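Aminoglycoside-O-phosphotransferase VIII (Streptomyces rimosus, PDB 4H05) phosphorylates aminoglycoside antibiotics at the 3'-hydroxyl as an ATP-dependent kinase, a reaction that confers antibiotic resistance. Local coordinates at residues I73-G81 against W89-G97; A113-H124 against C242-G253. One frame throughout, in Å; residues are numbered along the deposited sequence.

Contact 1. Residues I73-G81 against W89-G97; sequences IPVPRVVEG and WLVTEAVPG
Val-91 O takes two backbone donors from the same face of its plane, Val-79 N at 2.7 Å and Glu-80 N at 3.1 Å. Two residues set against one make a classic beta bulge, which shifts the register of this antiparallel pair by one residue. Past it, Val-91 N returns a nearly straight bond (175°) to Glu-80 O; before it, Glu-93 N binds Arg-77 O. Trp-89 NE1 gives its hydrogen to Glu-80 OE1 at 3.1 Å, approaching from above the carboxylate, whose plane stands 79° from the indole. Glu-80 reaches it with chi1 at 46°, CG lodged between backbone N and carbonyl carbon; OE1 also forms a salt bridge with Arg-17, and OE2 a hydrogen bond with Tyr-18. A water joins Arg-77 N to Glu-93 OE1, while the side chains of Arg-77 and Glu-93 run alongside each other without pairing their charges. Packing follows: Val-91 sends CG1 to Val-79 CB (3.8 Å) and CG2 to Glu-80 CG (3.7 Å), and beyond the strands Pro-76 CB rests on Val-95 CG2 (3.5 Å). The hairpin forms the end of the five-stranded N-lobe sheet of a kinase-like fold. With an indole N-H, an arginine and a tyrosine around it, the Glu-80 carboxylate is probably kept ionised.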
ATOM      1  N   ILE A  73      -9.357  -6.063  10.534  1.00 26.53           N
ATOM      2  CA  ILE A  73      -7.918  -5.871  10.166  1.00 27.03           C
ATOM      3  C   ILE A  73      -7.413  -4.688  10.942  1.00 27.00           C
ATOM      4  O   ILE A  73      -8.124  -3.723  11.058  1.00 26.21           O
ATOM      5  CB  ILE A  73      -7.787  -5.568   8.657  1.00 28.17           C
ATOM      6  CG1 ILE A  73      -8.350  -6.737   7.847  1.00 30.58           C
ATOM      7  CG2 ILE A  73      -6.355  -5.213   8.280  1.00 23.94           C
ATOM      8  CD1 ILE A  73      -7.523  -8.045   7.957  1.00 28.62           C
ATOM      9  N   PRO A  74      -6.171  -4.726  11.461  1.00 27.29           N
ATOM     10  CA  PRO A  74      -5.685  -3.594  12.236  1.00 25.98           C
ATOM     11  C   PRO A  74      -5.309  -2.413  11.369  1.00 25.83           C
ATOM     12  O   PRO A  74      -4.452  -2.529  10.561  1.00 24.90           O
ATOM     13  CB  PRO A  74      -4.472  -4.137  12.922  1.00 29.63           C
ATOM     14  CG  PRO A  74      -3.976  -5.230  12.039  1.00 30.90           C
ATOM     15  CD  PRO A  74      -5.185  -5.812  11.354  1.00 29.88           C
ATOM     16  N   VAL A  75      -5.970  -1.287  11.536  1.00 24.12           N
ATOM     17  CA  VAL A  75      -5.889  -0.156  10.631  1.00 24.23           C
ATOM     18  C   VAL A  75      -6.142   1.026  11.567  1.00 27.35           C
ATOM     19  O   VAL A  75      -6.894   0.921  12.495  1.00 24.04           O
ATOM     20  CB  VAL A  75      -6.975  -0.447   9.572  1.00 27.27           C
ATOM     21  CG1 VAL A  75      -8.318   0.163   9.875  1.00 23.96           C
ATOM     22  CG2 VAL A  75      -6.493  -0.266   8.171  1.00 24.71           C
ATOM     23  N   PRO A  76      -5.500   2.183  11.363  1.00 29.03           N
ATOM     24  CA  PRO A  76      -5.880   3.166  12.387  1.00 29.09           C
ATOM     25  C   PRO A  76      -7.272   3.791  12.133  1.00 30.14           C
ATOM     26  O   PRO A  76      -7.721   3.851  11.025  1.00 24.65           O
ATOM     27  CB  PRO A  76      -4.860   4.260  12.172  1.00 29.27           C
ATOM     28  CG  PRO A  76      -4.673   4.235  10.662  1.00 30.87           C
ATOM     29  CD  PRO A  76      -4.707   2.778  10.273  1.00 25.99           C
ATOM     30  N   ARG A  77      -7.894   4.304  13.170  1.00 29.89           N
ATOM     31  CA  ARG A  77      -9.164   4.992  13.048  1.00 28.82           C
ATOM     32  C   ARG A  77      -9.137   6.305  12.258  1.00 27.42           C
ATOM     33  O   ARG A  77      -8.196   7.114  12.301  1.00 29.25           O
ATOM     34  CB  ARG A  77      -9.663   5.209  14.477  1.00 33.63           C
ATOM     35  CG  ARG A  77     -10.895   6.074  14.678  1.00 41.24           C
ATOM     36  CD  ARG A  77     -11.361   6.045  16.155  1.00 41.85           C
ATOM     37  NE  ARG A  77     -11.868   4.700  16.464  1.00 51.13           N
ATOM     38  CZ  ARG A  77     -13.128   4.271  16.263  1.00 45.70           C
ATOM     39  NH1 ARG A  77     -14.049   5.059  15.790  1.00 41.99           N
ATOM     40  NH2 ARG A  77     -13.471   3.025  16.543  1.00 50.32           N
ATOM     41  N   VAL A  78     -10.174   6.542  11.496  1.00 23.42           N
ATOM     42  CA  VAL A  78     -10.239   7.724  10.664  1.00 25.28           C
ATOM     43  C   VAL A  78     -10.783   8.898  11.459  1.00 26.35           C
ATOM     44  O   VAL A  78     -11.718   8.689  12.208  1.00 23.73           O
ATOM     45  CB  VAL A  78     -11.172   7.502   9.511  1.00 24.10           C
ATOM     46  CG1 VAL A  78     -11.396   8.862   8.729  1.00 22.68           C
ATOM     47  CG2 VAL A  78     -10.587   6.368   8.704  1.00 21.77           C
ATOM     48  N   VAL A  79     -10.201  10.094  11.289  1.00 27.25           N
ATOM     49  CA  VAL A  79     -10.697  11.348  11.906  1.00 26.43           C
ATOM     50  C   VAL A  79     -11.493  12.090  10.833  1.00 24.96           C
ATOM     51  O   VAL A  79     -12.665  12.441  11.002  1.00 27.03           O
ATOM     52  CB  VAL A  79      -9.529  12.204  12.575  1.00 30.99           C
ATOM     53  CG1 VAL A  79     -10.063  13.288  13.479  1.00 28.43           C
ATOM     54  CG2 VAL A  79      -8.605  11.368  13.465  1.00 23.32           C
ATOM     55  N   GLU A  80     -10.931  12.306   9.676  1.00 25.70           N
ATOM     56  CA  GLU A  80     -11.711  12.905   8.635  1.00 27.83           C
ATOM     57  C   GLU A  80     -11.019  12.737   7.321  1.00 30.72           C
ATOM     58  O   GLU A  80      -9.840  12.376   7.295  1.00 31.27           O
ATOM     59  CB  GLU A  80     -11.863  14.413   8.929  1.00 26.86           C
ATOM     60  CG  GLU A  80     -10.571  15.080   9.339  1.00 26.56           C
ATOM     61  CD  GLU A  80     -10.513  16.595   9.143  1.00 29.38           C
ATOM     62  OE1 GLU A  80     -10.915  17.057   8.043  1.00 25.31           O
ATOM     63  OE2 GLU A  80     -10.025  17.316  10.095  1.00 26.16           O
ATOM     64  N   GLY A  81     -11.732  12.999   6.233  1.00 34.93           N
ATOM     65  CA  GLY A  81     -11.089  13.167   4.928  1.00 37.05           C
ATOM     66  C   GLY A  81     -11.944  14.005   4.020  1.00 39.40           C
ATOM     67  O   GLY A  81     -13.114  14.098   4.243  1.00 35.00           O
ATOM     68  N   TRP A  89      -7.777  15.113   1.236  1.00 38.95           N
ATOM     69  CA  TRP A  89      -6.920  14.751   2.380  1.00 38.14           C
ATOM     70  C   TRP A  89      -7.584  13.806   3.276  1.00 31.66           C
ATOM     71  O   TRP A  89      -8.789  13.673   3.284  1.00 31.15           O
ATOM     72  CB  TRP A  89      -6.621  16.012   3.220  1.00 38.59           C
ATOM     73  CG  TRP A  89      -7.902  16.524   3.812  1.00 34.85           C
ATOM     74  CD1 TRP A  89      -8.479  16.196   5.036  1.00 37.83           C
ATOM     75  CD2 TRP A  89      -8.817  17.441   3.198  1.00 36.80           C
ATOM     76  NE1 TRP A  89      -9.687  16.837   5.208  1.00 37.83           N
ATOM     77  CE2 TRP A  89      -9.943  17.603   4.145  1.00 37.41           C
ATOM     78  CE3 TRP A  89      -8.801  18.178   2.035  1.00 37.86           C
ATOM     79  CZ2 TRP A  89     -11.000  18.441   3.883  1.00 39.57           C
ATOM     80  CZ3 TRP A  89      -9.911  18.979   1.739  1.00 40.72           C
ATOM     81  CH2 TRP A  89     -10.974  19.114   2.646  1.00 42.80           C
ATOM     82  N   LEU A  90      -6.793  13.241   4.168  1.00 31.88           N
ATOM     83  CA  LEU A  90      -7.269  12.211   5.084  1.00 28.32           C
ATOM     84  C   LEU A  90      -6.485  12.337   6.404  1.00 27.69           C
ATOM     85  O   LEU A  90      -5.247  12.365   6.413  1.00 28.93           O
ATOM     86  CB  LEU A  90      -6.929  10.871   4.429  1.00 27.51           C
ATOM     87  CG  LEU A  90      -7.111   9.602   5.216  1.00 28.72           C
ATOM     88  CD1 LEU A  90      -8.575   9.349   5.206  1.00 27.71           C
ATOM     89  CD2 LEU A  90      -6.349   8.438   4.563  1.00 29.00           C
ATOM     90  N   VAL A  91      -7.191  12.395   7.504  1.00 24.44           N
ATOM     91  CA  VAL A  91      -6.593  12.395   8.807  1.00 23.75           C
ATOM     92  C   VAL A  91      -6.997  11.102   9.569  1.00 25.17           C
ATOM     93  O   VAL A  91      -8.193  10.753   9.656  1.00 25.19           O
ATOM     94  CB  VAL A  91      -7.099  13.636   9.595  1.00 24.94           C
ATOM     95  CG1 VAL A  91      -6.430  13.667  10.955  1.00 22.57           C
ATOM     96  CG2 VAL A  91      -6.887  14.936   8.761  1.00 22.96           C
ATOM     97  N   THR A  92      -6.003  10.440  10.165  1.00 24.24           N
ATOM     98  CA  THR A  92      -6.197   9.303  10.981  1.00 21.30           C
ATOM     99  C   THR A  92      -5.397   9.390  12.239  1.00 24.45           C
ATOM    100  O   THR A  92      -4.436  10.135  12.329  1.00 22.21           O
ATOM    101  CB  THR A  92      -5.794   7.970  10.287  1.00 22.60           C
ATOM    102  OG1 THR A  92      -4.370   7.805  10.262  1.00 26.13           O
ATOM    103  CG2 THR A  92      -6.337   7.919   8.837  1.00 20.95           C
ATOM    104  N   GLU A  93      -5.823   8.640  13.238  1.00 23.58           N
ATOM    105  CA  GLU A  93      -4.973   8.422  14.394  1.00 26.77           C
ATOM    106  C   GLU A  93      -3.709   7.793  13.911  1.00 27.21           C
ATOM    107  O   GLU A  93      -3.764   7.024  12.988  1.00 28.50           O
ATOM    108  CB  GLU A  93      -5.686   7.502  15.390  1.00 28.75           C
ATOM    109  CG  GLU A  93      -6.912   8.227  15.926  1.00 30.42           C
ATOM    110  CD  GLU A  93      -7.635   7.491  17.042  1.00 33.45           C
ATOM    111  OE1 GLU A  93      -7.305   6.318  17.277  1.00 33.20           O
ATOM    112  OE2 GLU A  93      -8.542   8.101  17.647  1.00 34.27           O
ATOM    113  N   ALA A  94      -2.563   8.168  14.479  1.00 25.84           N
ATOM    114  CA  ALA A  94      -1.302   7.635  14.051  1.00 28.93           C
ATOM    115  C   ALA A  94      -1.315   6.170  14.469  1.00 28.66           C
ATOM    116  O   ALA A  94      -2.053   5.843  15.396  1.00 27.67           O
ATOM    117  CB  ALA A  94      -0.160   8.384  14.736  1.00 38.90           C
ATOM    118  N   VAL A  95      -0.583   5.309  13.746  1.00 30.24           N
ATOM    119  CA  VAL A  95      -0.426   3.861  14.119  1.00 34.51           C
ATOM    120  C   VAL A  95       0.875   3.720  14.911  1.00 33.09           C
ATOM    121  O   VAL A  95       1.897   4.144  14.429  1.00 31.66           O
ATOM    122  CB  VAL A  95      -0.335   2.937  12.844  1.00 34.77           C
ATOM    123  CG1 VAL A  95      -0.201   1.462  13.231  1.00 31.36           C
ATOM    124  CG2 VAL A  95      -1.553   3.122  11.966  1.00 28.78           C
ATOM    125  N   PRO A  96       0.850   3.131  16.123  1.00 32.55           N
ATOM    126  CA  PRO A  96       2.113   3.126  16.829  1.00 31.62           C
ATOM    127  C   PRO A  96       3.060   2.136  16.195  1.00 29.96           C
ATOM    128  O   PRO A  96       2.684   1.457  15.284  1.00 38.55           O
ATOM    129  CB  PRO A  96       1.744   2.681  18.258  1.00 33.39           C
ATOM    130  CG  PRO A  96       0.428   1.964  18.081  1.00 38.12           C
ATOM    131  CD  PRO A  96      -0.264   2.669  16.949  1.00 32.01           C
ATOM    132  N   GLY A  97       4.314   2.142  16.627  1.00 29.11           N
ATOM    133  CA  GLY A  97       5.251   1.133  16.314  1.00 29.19           C
ATOM    134  C   GLY A  97       6.181   1.521  15.193  1.00 33.73           C
ATOM    135  O   GLY A  97       6.323   2.694  14.875  1.00 36.25           O
TER
HETATM  136  O   HOH W   1      -6.544   4.247  15.780  1.00 28.63           O

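Contact 2. Residues A113-H124 against C242-G253; sequences AVALAGLARSLH and CSAAFLREYGRG
Ala-117 CB sits over one face of the Phe-246 ring, a CH-pi contact 3.8 Å from the centroid, while Ala-113 O lies at the ring's edge. The phenyl group fills a hole framed by Ala-113, Leu-116, Ala-117 and Ala-120; its CG stands anti to the backbone N (chi1 -179°), which swings the ring toward helix 109-124. One turn later the Tyr-250 ring has Ala-120 CB at its edge, 3.9 Å from CE1. Tyr-250 OH meets His-124 ND1 in the plane of the imidazole at 2.7 Å, a nearly straight bond in which either may be the donor. The two rings approach rim to rim with planes 72° apart. Each group has a second polar partner: Asp-222 at His-124 NE2, Arg-219 at Tyr-250 OH. These are knobs-into-holes between two helices of the C-lobe of the kinase-like fold, running in the same general sense at a crossing angle of -35°, with small alanines letting the axes come within 7.8 Å. Glu-249 is a third knob, set among Val-114, Ala-117, Gly-118 and Arg-121, its CG 3.5 Å from Ala-117 CB. Arg-121 NE forms a salt bridge to its OE2 at 2.9 Å, in the guanidinium plane but from above the carboxylate. Poorly ordered Arg-252 extends the salt-bridge network with a weak bond from NH1 to Glu-249 OE1, and the carboxylate probably offsets the closeness of the two guanidinium groups.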
ATOM      1  N   ALA A 113       9.072 -10.741   8.868  1.00 32.05           N
ATOM      2  CA  ALA A 113       8.716 -11.542   7.704  1.00 35.07           C
ATOM      3  C   ALA A 113       7.504 -12.381   7.960  1.00 37.07           C
ATOM      4  O   ALA A 113       6.599 -12.393   7.137  1.00 33.51           O
ATOM      5  CB  ALA A 113       9.887 -12.412   7.275  1.00 33.68           C
ATOM      6  N   VAL A 114       7.477 -13.074   9.112  1.00 34.59           N
ATOM      7  CA  VAL A 114       6.380 -13.944   9.489  1.00 30.35           C
ATOM      8  C   VAL A 114       5.134 -13.174   9.814  1.00 31.62           C
ATOM      9  O   VAL A 114       4.034 -13.614   9.443  1.00 33.01           O
ATOM     10  CB  VAL A 114       6.775 -14.891  10.702  1.00 30.95           C
ATOM     11  CG1 VAL A 114       5.581 -15.654  11.206  1.00 24.40           C
ATOM     12  CG2 VAL A 114       7.872 -15.921  10.258  1.00 27.56           C
ATOM     13  N   ALA A 115       5.292 -12.048  10.513  1.00 30.79           N
ATOM     14  CA  ALA A 115       4.137 -11.207  10.879  1.00 29.06           C
ATOM     15  C   ALA A 115       3.523 -10.662   9.578  1.00 28.69           C
ATOM     16  O   ALA A 115       2.298 -10.637   9.416  1.00 25.53           O
ATOM     17  CB  ALA A 115       4.548 -10.081  11.847  1.00 25.76           C
ATOM     18  N   LEU A 116       4.387 -10.321   8.617  1.00 28.75           N
ATOM     19  CA  LEU A 116       3.894  -9.837   7.325  1.00 31.46           C
ATOM     20  C   LEU A 116       3.009 -10.892   6.673  1.00 32.18           C
ATOM     21  O   LEU A 116       1.854 -10.620   6.314  1.00 32.64           O
ATOM     22  CB  LEU A 116       4.998  -9.391   6.410  1.00 30.52           C
ATOM     23  CG  LEU A 116       5.591  -8.005   6.688  1.00 32.84           C
ATOM     24  CD1 LEU A 116       6.778  -7.816   5.784  1.00 29.85           C
ATOM     25  CD2 LEU A 116       4.656  -6.821   6.433  1.00 35.56           C
ATOM     26  N   ALA A 117       3.497 -12.107   6.602  1.00 30.04           N
ATOM     27  CA  ALA A 117       2.726 -13.219   6.094  1.00 29.93           C
ATOM     28  C   ALA A 117       1.403 -13.407   6.841  1.00 31.40           C
ATOM     29  O   ALA A 117       0.368 -13.722   6.230  1.00 32.06           O
ATOM     30  CB  ALA A 117       3.574 -14.492   6.162  1.00 30.30           C
ATOM     31  N   GLY A 118       1.431 -13.248   8.162  1.00 32.12           N
ATOM     32  CA  GLY A 118       0.237 -13.419   8.986  1.00 27.76           C
ATOM     33  C   GLY A 118      -0.819 -12.380   8.685  1.00 25.87           C
ATOM     34  O   GLY A 118      -2.018 -12.611   8.735  1.00 24.09           O
ATOM     35  N   LEU A 119      -0.355 -11.196   8.350  1.00 29.90           N
ATOM     36  CA  LEU A 119      -1.255 -10.100   8.045  1.00 28.96           C
ATOM     37  C   LEU A 119      -1.852 -10.349   6.662  1.00 28.18           C
ATOM     38  O   LEU A 119      -3.049 -10.170   6.465  1.00 26.52           O
ATOM     39  CB  LEU A 119      -0.481  -8.769   8.097  1.00 29.25           C
ATOM     40  CG  LEU A 119      -1.333  -7.619   7.571  1.00 31.40           C
ATOM     41  CD1 LEU A 119      -2.462  -7.374   8.563  1.00 24.38           C
ATOM     42  CD2 LEU A 119      -0.503  -6.380   7.350  1.00 31.08           C
ATOM     43  N   ALA A 120      -1.003 -10.781   5.733  1.00 28.11           N
ATOM     44  CA  ALA A 120      -1.431 -11.251   4.375  1.00 31.91           C
ATOM     45  C   ALA A 120      -2.537 -12.330   4.447  1.00 29.82           C
ATOM     46  O   ALA A 120      -3.556 -12.234   3.788  1.00 29.61           O
ATOM     47  CB  ALA A 120      -0.211 -11.704   3.550  1.00 24.05           C
ATOM     48  N   ARG A 121      -2.406 -13.230   5.396  1.00 28.24           N
ATOM     49  CA  ARG A 121      -3.290 -14.363   5.586  1.00 30.16           C
ATOM     50  C   ARG A 121      -4.637 -13.927   6.191  1.00 30.98           C
ATOM     51  O   ARG A 121      -5.698 -14.419   5.849  1.00 26.75           O
ATOM     52  CB  ARG A 121      -2.419 -15.336   6.379  1.00 36.76           C
ATOM     53  CG  ARG A 121      -2.844 -16.569   7.184  1.00 49.66           C
ATOM     54  CD  ARG A 121      -1.562 -17.458   7.298  1.00 49.07           C
ATOM     55  NE  ARG A 121      -1.207 -18.126   8.554  1.00 54.57           N
ATOM     56  CZ  ARG A 121      -1.983 -18.981   9.228  1.00 53.01           C
ATOM     57  NH1 ARG A 121      -3.242 -19.229   8.876  1.00 55.64           N
ATOM     58  NH2 ARG A 121      -1.511 -19.538  10.310  1.00 45.37           N
ATOM     59  N   SER A 122      -4.606 -12.907   7.017  1.00 28.79           N
ATOM     60  CA  SER A 122      -5.780 -12.458   7.639  1.00 28.83           C
ATOM     61  C   SER A 122      -6.581 -11.616   6.653  1.00 30.85           C
ATOM     62  O   SER A 122      -7.803 -11.631   6.632  1.00 34.57           O
ATOM     63  CB  SER A 122      -5.383 -11.608   8.871  1.00 35.98           C
ATOM     64  OG  SER A 122      -4.672 -12.362   9.844  1.00 39.03           O
ATOM     65  N   LEU A 123      -5.893 -10.826   5.866  1.00 27.03           N
ATOM     66  CA  LEU A 123      -6.522 -10.058   4.794  1.00 28.26           C
ATOM     67  C   LEU A 123      -7.137 -11.087   3.812  1.00 26.97           C
ATOM     68  O   LEU A 123      -8.335 -11.057   3.477  1.00 21.79           O
ATOM     69  CB  LEU A 123      -5.428  -9.251   4.112  1.00 28.58           C
ATOM     70  CG  LEU A 123      -5.425  -7.804   3.682  1.00 33.90           C
ATOM     71  CD1 LEU A 123      -6.256  -6.873   4.572  1.00 33.30           C
ATOM     72  CD2 LEU A 123      -3.939  -7.387   3.527  1.00 26.34           C
ATOM     73  N   HIS A 124      -6.343 -12.071   3.398  1.00 28.18           N
ATOM     74  CA  HIS A 124      -6.853 -13.021   2.399  1.00 26.33           C
ATOM     75  C   HIS A 124      -7.815 -14.008   2.936  1.00 27.88           C
ATOM     76  O   HIS A 124      -8.319 -14.737   2.160  1.00 27.28           O
ATOM     77  CB  HIS A 124      -5.767 -13.690   1.564  1.00 24.96           C
ATOM     78  CG  HIS A 124      -4.794 -12.709   0.945  1.00 23.87           C
ATOM     79  ND1 HIS A 124      -3.575 -13.068   0.517  1.00 23.55           N
ATOM     80  CD2 HIS A 124      -4.878 -11.356   0.773  1.00 21.80           C
ATOM     81  CE1 HIS A 124      -2.914 -11.982   0.067  1.00 24.47           C
ATOM     82  NE2 HIS A 124      -3.702 -10.932   0.216  1.00 22.26           N
ATOM     83  N   CYS A 242      14.144 -14.532   4.834  1.00 38.04           N
ATOM     84  CA  CYS A 242      12.885 -13.894   5.152  1.00 37.28           C
ATOM     85  C   CYS A 242      11.826 -14.231   4.148  1.00 33.44           C
ATOM     86  O   CYS A 242      10.704 -14.576   4.546  1.00 33.40           O
ATOM     87  CB  CYS A 242      13.072 -12.407   5.265  1.00 37.08           C
ATOM     88  SG  CYS A 242      14.103 -11.924   6.683  1.00 39.74           S
ATOM     89  N   SER A 243      12.149 -14.233   2.856  1.00 37.53           N
ATOM     90  CA  SER A 243      11.128 -14.622   1.839  1.00 36.01           C
ATOM     91  C   SER A 243      10.675 -16.041   1.970  1.00 42.96           C
ATOM     92  O   SER A 243       9.481 -16.307   1.918  1.00 48.03           O
ATOM     93  CB  SER A 243      11.581 -14.437   0.399  1.00 35.44           C
ATOM     94  OG  SER A 243      12.261 -13.217   0.206  1.00 41.12           O
ATOM     95  N   ALA A 244      11.606 -16.974   2.134  1.00 48.38           N
ATOM     96  CA  ALA A 244      11.227 -18.336   2.594  1.00 44.01           C
ATOM     97  C   ALA A 244      10.378 -18.339   3.893  1.00 38.94           C
ATOM     98  O   ALA A 244       9.395 -19.076   3.991  1.00 38.94           O
ATOM     99  CB  ALA A 244      12.480 -19.196   2.791  1.00 40.79           C
ATOM    100  N   ALA A 245      10.744 -17.542   4.894  1.00 34.41           N
ATOM    101  CA  ALA A 245       9.926 -17.512   6.124  1.00 34.76           C
ATOM    102  C   ALA A 245       8.524 -16.916   5.834  1.00 32.97           C
ATOM    103  O   ALA A 245       7.495 -17.472   6.215  1.00 34.39           O
ATOM    104  CB  ALA A 245      10.631 -16.780   7.252  1.00 34.04           C
ATOM    105  N   PHE A 246       8.455 -15.823   5.102  1.00 36.32           N
ATOM    106  CA  PHE A 246       7.143 -15.355   4.664  1.00 33.91           C
ATOM    107  C   PHE A 246       6.384 -16.453   3.922  1.00 31.97           C
ATOM    108  O   PHE A 246       5.219 -16.708   4.204  1.00 30.20           O
ATOM    109  CB  PHE A 246       7.285 -14.165   3.754  1.00 35.09           C
ATOM    110  CG  PHE A 246       5.972 -13.629   3.288  1.00 35.45           C
ATOM    111  CD1 PHE A 246       5.355 -14.175   2.192  1.00 34.97           C
ATOM    112  CD2 PHE A 246       5.367 -12.590   3.950  1.00 35.11           C
ATOM    113  CE1 PHE A 246       4.153 -13.689   1.754  1.00 35.18           C
ATOM    114  CE2 PHE A 246       4.161 -12.074   3.499  1.00 34.96           C
ATOM    115  CZ  PHE A 246       3.546 -12.643   2.411  1.00 31.71           C
ATOM    116  N   LEU A 247       7.051 -17.191   3.041  1.00 34.66           N
ATOM    117  CA  LEU A 247       6.316 -18.196   2.258  1.00 36.51           C
ATOM    118  C   LEU A 247       5.897 -19.417   3.057  1.00 39.25           C
ATOM    119  O   LEU A 247       4.807 -19.943   2.839  1.00 41.35           O
ATOM    120  CB  LEU A 247       7.080 -18.635   1.012  1.00 41.56           C
ATOM    121  CG  LEU A 247       6.966 -17.822  -0.298  1.00 40.96           C
ATOM    122  CD1 LEU A 247       7.587 -18.681  -1.408  1.00 39.83           C
ATOM    123  CD2 LEU A 247       5.535 -17.490  -0.624  1.00 31.24           C
ATOM    124  N   ARG A 248       6.723 -19.864   3.993  1.00 40.15           N
ATOM    125  CA  ARG A 248       6.317 -20.976   4.929  1.00 38.46           C
ATOM    126  C   ARG A 248       5.097 -20.591   5.750  1.00 32.40           C
ATOM    127  O   ARG A 248       4.150 -21.333   5.805  1.00 30.98           O
ATOM    128  CB  ARG A 248       7.495 -21.275   5.882  1.00 44.94           C
ATOM    129  CG  ARG A 248       7.291 -22.413   6.940  1.00 52.00           C
ATOM    130  CD  ARG A 248       8.623 -22.703   7.672  1.00 49.77           C
ATOM    131  NE  ARG A 248       9.732 -22.533   6.712  1.00 46.63           N
ATOM    132  CZ  ARG A 248      10.687 -21.598   6.740  1.00 47.78           C
ATOM    133  NH1 ARG A 248      10.808 -20.731   7.744  1.00 49.34           N
ATOM    134  NH2 ARG A 248      11.588 -21.571   5.757  1.00 54.18           N
ATOM    135  N   GLU A 249       5.131 -19.407   6.383  1.00 33.83           N
ATOM    136  CA  GLU A 249       3.978 -18.893   7.137  1.00 33.29           C
ATOM    137  C   GLU A 249       2.752 -18.664   6.259  1.00 30.79           C
ATOM    138  O   GLU A 249       1.652 -19.117   6.574  1.00 32.30           O
ATOM    139  CB  GLU A 249       4.352 -17.613   7.908  1.00 33.09           C
ATOM    140  CG  GLU A 249       3.194 -16.891   8.634  1.00 34.76           C
ATOM    141  CD  GLU A 249       2.480 -17.754   9.674  1.00 41.54           C
ATOM    142  OE1 GLU A 249       3.193 -18.685  10.149  1.00 38.20           O
ATOM    143  OE2 GLU A 249       1.225 -17.525   9.956  1.00 37.62           O
ATOM    144  N   TYR A 250       2.904 -18.010   5.112  1.00 36.60           N
ATOM    145  CA  TYR A 250       1.699 -17.816   4.301  1.00 31.63           C
ATOM    146  C   TYR A 250       1.102 -19.141   3.906  1.00 32.90           C
ATOM    147  O   TYR A 250      -0.106 -19.339   3.979  1.00 31.94           O
ATOM    148  CB  TYR A 250       2.004 -17.016   3.056  1.00 33.31           C
ATOM    149  CG  TYR A 250       0.740 -16.630   2.350  1.00 29.82           C
ATOM    150  CD1 TYR A 250       0.029 -15.523   2.725  1.00 29.84           C
ATOM    151  CD2 TYR A 250       0.228 -17.420   1.343  1.00 30.86           C
ATOM    152  CE1 TYR A 250      -1.115 -15.135   2.036  1.00 31.55           C
ATOM    153  CE2 TYR A 250      -0.923 -17.053   0.652  1.00 29.74           C
ATOM    154  CZ  TYR A 250      -1.587 -15.898   0.991  1.00 27.91           C
ATOM    155  OH  TYR A 250      -2.743 -15.603   0.337  1.00 28.89           O
ATOM    156  N   GLY A 251       1.944 -20.088   3.491  1.00 36.90           N
ATOM    157  CA  GLY A 251       1.461 -21.455   3.216  1.00 37.65           C
ATOM    158  C   GLY A 251       0.630 -22.184   4.285  1.00 39.76           C
ATOM    159  O   GLY A 251      -0.095 -23.103   3.975  1.00 42.45           O
ATOM    160  N   ARG A 252       0.648 -21.753   5.534  1.00 49.54           N
ATOM    161  CA  ARG A 252      -0.142 -22.475   6.564  1.00 52.75           C
ATOM    162  C   ARG A 252      -1.701 -22.711   6.474  1.00 58.95           C
ATOM    163  O   ARG A 252      -2.072 -23.868   6.337  1.00 66.34           O
ATOM    164  CB  ARG A 252       0.252 -22.007   7.943  1.00 57.36           C
ATOM    165  CG  ARG A 252       1.686 -22.418   8.339  1.00 62.46           C
ATOM    166  CD  ARG A 252       2.089 -21.853   9.722  1.00 72.34           C
ATOM    167  NE  ARG A 252       0.957 -21.850  10.679  1.00 75.68           N
ATOM    168  CZ  ARG A 252       0.859 -21.103  11.788  1.00 77.88           C
ATOM    169  NH1 ARG A 252       1.830 -20.263  12.153  1.00 82.28           N
ATOM    170  NH2 ARG A 252      -0.242 -21.200  12.547  1.00 76.79           N
ATOM    171  N   GLY A 253      -2.631 -21.745   6.411  1.00 60.44           N
ATOM    172  CA  GLY A 253      -2.567 -20.503   5.638  1.00 54.43           C
ATOM    173  C   GLY A 253      -3.360 -20.746   4.340  1.00 54.58           C
ATOM    174  O   GLY A 253      -4.596 -20.517   4.261  1.00 45.20           O
TER

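From the N terminus, the chain passes through helix 54-71 and the loop 73-77 before contact 1 closes a short loop of seven residues, the tip of the hairpin 78-83/86-93. It then leaves the N-lobe sheet through residues 94-97 and enters the C-lobe, where helix 109-124 supplies the first half of contact 2. That contact closes only 118 residues later, after the chain has run through the predicted catalytic and magnesium-binding residues Asp-190, Asn-195 and Asp-210. The two contacts are thus in series, neither nested nor crossed, with centres 24 Å apart. They nevertheless touch: Ile-73 CD1 packs 3.8 Å from Leu-123 CD1, joining the approach to the hairpin to helix 109-124.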